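PHD-type domain-containing protein (Chaetomium thermophilum, PDB 6VHF) is the fungal Cfp1 subunit of the H3K4 methyltransferase complex COMPASS, held there through an RbBP5-interacting domain with a zinc finger that stabilises its integration. Local coordinates at residues 156-159 against 160-163; 139-142 against 143-147; 24-27 against 28-32. All coordinates share one frame; numbering follows the deposited sequence.

Contact 1 (156-159 against 160-163); sequences LALQ and IREL
L158 sends CG anti to its backbone N (chi1 -177°), which lays CD2 against the carboxylate of E162 one turn further along the helix. R161 bends at chi3 (-67°), which doubles the guanidinium back over the preceding turn instead of letting it run outward. CD2 of L158 sits 3.6 Å from CD of E162, the methyl meeting the flat end of the acid while the two side chains run askew to each other. The same carboxylate also meets Q159: NE2 of Q159 lies 2.9 Å from OE2 of E162. The pair is close and of opposite polarity, yet the angle is poor for a hydrogen bond, and the amide and carboxylate planes are turned 57° from each other. The folded arginine lies with one face over L158 CA and A157 O; NH2 of R161 comes to 3.5 Å from L158 CA and 3.8 Å from L158 CB, while NH1 is 3.7 Å from A157 O. That oxygen lies above the guanidinium plane, toward its rim, so this is packing; A157 O takes its hydrogen bond from R161 N. These i to i+3 and i to i+4 pairs lie mid-way along helix 141-177, one of the long helices of a three-helix bundle, with I160 N, R161 N, E162 N and L163 N each bonded to the carbonyl four residues back. The helix is two-sided: L156, I160 and L163 lean on helix 4-46, meeting I24, S21, T16 and L20, and L156 and Q159 also reach S73 and Q77 of helix 64-77. R161 and E162, by contrast, are exposed. On the inner face, L163 CG packs 3.3 Å from Q159 O, and I160 CG1 lies 3.7 Å from L156 O.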
# COMPACT_ATOMS: atom_id res chain seq x y z
N LEU A 156 -7.46 2.88 -3.53
CA LEU A 156 -6.76 3.86 -4.35
C LEU A 156 -7.26 3.84 -5.79
O LEU A 156 -7.39 4.90 -6.42
CB LEU A 156 -5.26 3.60 -4.32
CG LEU A 156 -4.56 3.78 -2.97
CD1 LEU A 156 -3.22 2.99 -2.94
CD2 LEU A 156 -4.35 5.24 -2.66
N ALA A 157 -7.52 2.65 -6.35
CA ALA A 157 -8.05 2.58 -7.71
C ALA A 157 -9.46 3.14 -7.78
O ALA A 157 -9.82 3.80 -8.76
CB ALA A 157 -8.02 1.14 -8.24
N LEU A 158 -10.29 2.88 -6.76
CA LEU A 158 -11.60 3.51 -6.67
C LEU A 158 -11.48 5.04 -6.70
O LEU A 158 -12.20 5.71 -7.45
CB LEU A 158 -12.30 3.06 -5.39
CG LEU A 158 -13.72 3.52 -5.08
CD1 LEU A 158 -14.40 2.40 -4.30
CD2 LEU A 158 -13.75 4.84 -4.28
N GLN A 159 -10.58 5.59 -5.88
CA GLN A 159 -10.34 7.03 -5.89
C GLN A 159 -9.98 7.54 -7.29
O GLN A 159 -10.47 8.58 -7.71
CB GLN A 159 -9.24 7.39 -4.90
CG GLN A 159 -9.59 7.12 -3.44
CD GLN A 159 -10.59 8.13 -2.87
OE1 GLN A 159 -10.21 9.17 -2.34
NE2 GLN A 159 -11.88 7.81 -2.98
N ILE A 160 -9.14 6.81 -8.02
CA ILE A 160 -8.81 7.26 -9.37
C ILE A 160 -10.08 7.34 -10.22
O ILE A 160 -10.30 8.32 -10.95
CB ILE A 160 -7.74 6.35 -10.01
CG1 ILE A 160 -6.35 6.70 -9.49
CG2 ILE A 160 -7.78 6.46 -11.54
CD1 ILE A 160 -5.28 5.55 -9.72
N ARG A 161 -10.95 6.33 -10.11
CA ARG A 161 -12.17 6.33 -10.91
C ARG A 161 -13.09 7.48 -10.54
O ARG A 161 -13.73 8.08 -11.41
CB ARG A 161 -12.91 5.00 -10.75
CG ARG A 161 -12.21 3.82 -11.42
CD ARG A 161 -13.18 2.64 -11.52
NE ARG A 161 -13.52 2.11 -10.21
CZ ARG A 161 -12.73 1.25 -9.57
NH1 ARG A 161 -11.59 0.89 -10.14
NH2 ARG A 161 -13.06 0.78 -8.36
N GLU A 162 -13.19 7.80 -9.25
CA GLU A 162 -14.01 8.94 -8.87
C GLU A 162 -13.45 10.22 -9.48
O GLU A 162 -14.21 11.07 -9.96
CB GLU A 162 -14.11 9.05 -7.35
CG GLU A 162 -14.95 7.94 -6.71
CD GLU A 162 -15.07 8.08 -5.20
OE1 GLU A 162 -16.12 7.69 -4.64
OE2 GLU A 162 -14.11 8.58 -4.58
N LEU A 163 -12.12 10.35 -9.51
CA LEU A 163 -11.51 11.53 -10.11
C LEU A 163 -11.74 11.59 -11.62
O LEU A 163 -11.99 12.67 -12.17
CB LEU A 163 -10.02 11.58 -9.80
CG LEU A 163 -9.73 11.75 -8.31
CD1 LEU A 163 -8.28 11.53 -8.04
CD2 LEU A 163 -10.18 13.11 -7.82

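Contact 2 (139-142 against 143-147); sequences NGWG and ALLTK
W141 and L145 sit one turn apart at the start of helix 141-177, with G140 as N-cap, and their side chains meet at a slant: L145 CD1 approaches the indole obliquely, and W141 CB is 4.5 Å from L145 CG. With CG beside its own backbone N (chi1 -67°), L145 also brings that carbon to 3.3 Å from W141 O, the acceptor of its N-H. The indole is held from outside this turn: NE1 donates to C57 O, and the ring meets Y59 edge-to-face. C57 is a zinc ligand with C130, C135 and H138, so the tryptophan joins the helix start to the non-canonical zinc finger, consistent with a role in holding the two together; its side chain is about 6 Å from the zinc ion. L145 and W141 share the neighbour L63, and both lean on helix 4-46, through I34 and through A37 and I38 respectively. L144 folds over the cap itself, CG lying 3.2 Å from G140 O, which accepts L144 N at 3.1 Å; the positive phi of G140 favours glycine. At T146 the hydroxyl turns back to G142: OG1 donates to G142 O over 2.9 Å. A valine in place of T146 would lose this bond and would probably leave G142 O less firmly gripped. T146 N reaches the same oxygen at 3.2 Å, from the opposite face of the carbonyl plane to OG1.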
# COMPACT_ATOMS: atom_id res chain seq x y z
N ASN A 139 0.91 -11.23 15.45
CA ASN A 139 -0.00 -12.35 15.22
C ASN A 139 -0.66 -12.27 13.85
O ASN A 139 -1.34 -11.29 13.53
CB ASN A 139 -1.06 -12.34 16.32
CG ASN A 139 -1.99 -13.53 16.24
OD1 ASN A 139 -1.55 -14.67 16.10
ND2 ASN A 139 -3.30 -13.26 16.30
N GLY A 140 -0.45 -13.31 13.04
CA GLY A 140 -1.06 -13.40 11.72
C GLY A 140 -0.62 -12.33 10.74
O GLY A 140 -1.43 -11.88 9.92
N TRP A 141 0.65 -11.93 10.78
CA TRP A 141 1.07 -10.78 9.97
C TRP A 141 0.97 -11.08 8.48
O TRP A 141 0.58 -10.21 7.69
CB TRP A 141 2.48 -10.34 10.35
CG TRP A 141 3.57 -11.40 10.23
CD1 TRP A 141 4.04 -12.22 11.24
CD2 TRP A 141 4.35 -11.72 9.07
NE1 TRP A 141 5.04 -13.02 10.76
CE2 TRP A 141 5.26 -12.74 9.43
CE3 TRP A 141 4.37 -11.24 7.75
CZ2 TRP A 141 6.16 -13.30 8.53
CZ3 TRP A 141 5.27 -11.80 6.86
CH2 TRP A 141 6.16 -12.82 7.25
N GLY A 142 1.33 -12.30 8.07
CA GLY A 142 1.33 -12.64 6.66
C GLY A 142 0.00 -12.36 5.98
O GLY A 142 -0.07 -11.60 5.01
N ALA A 143 -1.07 -12.95 6.50
CA ALA A 143 -2.37 -12.78 5.86
C ALA A 143 -2.96 -11.41 6.11
O ALA A 143 -3.65 -10.86 5.24
CB ALA A 143 -3.33 -13.87 6.33
N LEU A 144 -2.71 -10.82 7.28
CA LEU A 144 -3.33 -9.54 7.56
C LEU A 144 -2.69 -8.39 6.77
O LEU A 144 -3.41 -7.57 6.20
CB LEU A 144 -3.31 -9.26 9.06
CG LEU A 144 -4.15 -10.29 9.83
CD1 LEU A 144 -4.40 -9.84 11.27
CD2 LEU A 144 -5.47 -10.56 9.13
N LEU A 145 -1.36 -8.32 6.74
CA LEU A 145 -0.67 -7.30 5.96
C LEU A 145 -0.97 -7.45 4.47
O LEU A 145 -1.10 -6.45 3.75
CB LEU A 145 0.84 -7.38 6.19
CG LEU A 145 1.51 -7.04 7.52
CD1 LEU A 145 3.03 -6.97 7.34
CD2 LEU A 145 0.97 -5.74 8.07
N THR A 146 -1.01 -8.69 3.97
CA THR A 146 -1.45 -8.92 2.60
C THR A 146 -2.84 -8.32 2.36
O THR A 146 -3.07 -7.64 1.36
CB THR A 146 -1.46 -10.41 2.28
OG1 THR A 146 -0.11 -10.89 2.15
CG2 THR A 146 -2.24 -10.70 0.99
N LYS A 147 -3.76 -8.56 3.30
CA LYS A 147 -5.13 -8.09 3.17
C LYS A 147 -5.20 -6.57 3.20
O LYS A 147 -5.94 -5.96 2.42
CB LYS A 147 -5.98 -8.71 4.28
CG LYS A 147 -7.42 -8.22 4.36
CD LYS A 147 -8.25 -9.01 5.38
CE LYS A 147 -9.03 -8.07 6.31
NZ LYS A 147 -9.59 -6.87 5.58

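Contact 3 (24-27 against 28-32); sequences IALC and RQMLQ
L26 and M30 make the apolar side-chain contact of this turn. L26 CD1 meets the methyl CE of M30 at 4.0 Å; the methionine is bent at chi2 and chi3, which swings CE round to the leucine instead of leaving it extended. A second contact mixes apolar and charged groups: I24 and R28 run alongside each other in the same direction, and CG2 of I24 lies 3.8 Å from R28 NE, oblique to the guanidinium. With chi1 of I24 at -77°, CG1 lies beside the backbone N and CG2 falls opposite it, bordering the extended arginine, while CG1 runs the other way toward helix 141-177. Several side chains also rest on backbone carbonyls: R28 CG is 3.3 Å from I24 O, M30 CG is 3.4 Å from L26 O, and L31 CG is 3.5 Å from C27 O. The backbone bonds are R28 N to I24 O, Q29 N to A25 O, M30 N to L26 O and L31 N to C27 O. Packing outside the turn divides by face. I24, C27 and L31 meet L156, V149 and I153 of helix 141-177, while L26, C27 and M30 meet A69, S73, T65 and V66 of helix 64-77. R28 and Q29 are exposed. Buried C27 touches both partner helices, as befits an inward position on a long helix packed against two helices that both run antiparallel to it, in a three-helix bundle.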
# COMPACT_ATOMS: atom_id res chain seq x y z
N ILE A 24 -0.13 3.19 -5.64
CA ILE A 24 -0.47 1.80 -5.91
C ILE A 24 0.78 1.00 -6.24
O ILE A 24 0.94 -0.14 -5.78
CB ILE A 24 -1.52 1.72 -7.04
CG1 ILE A 24 -2.91 2.07 -6.49
CG2 ILE A 24 -1.50 0.34 -7.68
CD1 ILE A 24 -4.02 2.23 -7.56
N ALA A 25 1.69 1.59 -7.03
CA ALA A 25 2.99 0.96 -7.29
C ALA A 25 3.73 0.66 -5.99
O ALA A 25 4.26 -0.45 -5.80
CB ALA A 25 3.84 1.86 -8.19
N LEU A 26 3.77 1.64 -5.08
CA LEU A 26 4.38 1.39 -3.78
C LEU A 26 3.73 0.19 -3.10
O LEU A 26 4.43 -0.66 -2.54
CB LEU A 26 4.29 2.62 -2.88
CG LEU A 26 4.81 2.46 -1.46
CD1 LEU A 26 6.21 1.82 -1.46
CD2 LEU A 26 4.84 3.78 -0.69
N CYS A 27 2.40 0.09 -3.19
CA CYS A 27 1.66 -1.00 -2.56
C CYS A 27 2.03 -2.35 -3.15
O CYS A 27 2.13 -3.35 -2.42
CB CYS A 27 0.15 -0.75 -2.71
SG CYS A 27 -0.56 0.45 -1.54
N ARG A 28 2.21 -2.41 -4.47
CA ARG A 28 2.60 -3.68 -5.08
C ARG A 28 3.97 -4.12 -4.57
O ARG A 28 4.19 -5.32 -4.37
CB ARG A 28 2.61 -3.56 -6.61
CG ARG A 28 1.26 -3.15 -7.20
CD ARG A 28 1.10 -3.49 -8.69
NE ARG A 28 -0.16 -2.91 -9.18
CZ ARG A 28 -1.34 -3.54 -9.14
NH1 ARG A 28 -1.40 -4.75 -8.63
NH2 ARG A 28 -2.46 -2.94 -9.58
N GLN A 29 4.87 -3.18 -4.33
CA GLN A 29 6.18 -3.48 -3.77
C GLN A 29 6.09 -3.88 -2.30
O GLN A 29 6.90 -4.70 -1.84
CB GLN A 29 7.11 -2.29 -3.90
CG GLN A 29 7.54 -2.04 -5.32
CD GLN A 29 8.31 -0.76 -5.45
OE1 GLN A 29 8.09 0.02 -6.37
NE2 GLN A 29 9.24 -0.52 -4.52
N MET A 30 5.14 -3.32 -1.55
CA MET A 30 4.90 -3.85 -0.21
C MET A 30 4.46 -5.31 -0.29
O MET A 30 4.87 -6.14 0.54
CB MET A 30 3.88 -2.99 0.52
CG MET A 30 4.33 -1.54 0.78
SD MET A 30 5.81 -1.43 1.84
CE MET A 30 7.17 -1.42 0.67
N LEU A 31 3.66 -5.66 -1.30
CA LEU A 31 3.29 -7.06 -1.44
C LEU A 31 4.51 -7.93 -1.72
O LEU A 31 4.62 -9.04 -1.19
CB LEU A 31 2.23 -7.24 -2.52
CG LEU A 31 0.88 -6.64 -2.10
CD1 LEU A 31 -0.10 -6.52 -3.28
CD2 LEU A 31 0.26 -7.43 -0.96
N GLN A 32 5.47 -7.44 -2.50
CA GLN A 32 6.69 -8.22 -2.70
C GLN A 32 7.47 -8.35 -1.40
O GLN A 32 7.98 -9.43 -1.08
CB GLN A 32 7.57 -7.61 -3.77
CG GLN A 32 6.92 -7.44 -5.13
CD GLN A 32 7.94 -7.03 -6.17
OE1 GLN A 32 8.18 -5.85 -6.40
NE2 GLN A 32 8.58 -8.01 -6.79

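How the contacts relate
From the N terminus, contact 3 comes first, midway along helix 4-46; the chain then passes zinc ligand C57, helix 64-77 and the ligands C130, C135 and H138 before contact 2 opens helix 141-177 and contact 1 follows along it. Each is a local turn closing no long loop, so the three stand in series, none nested or crossed. The antiparallel run of the two long helices brings them together. L156 CB of contact 1 packs on I24 CG1 of contact 3 at 3.5 Å, and T146 O of contact 2 lies 4.1 Å from L31 CD2. Contacts 1 and 2, about 25 Å apart between centres, do not touch; contact 2 ties the bundle to the zinc site.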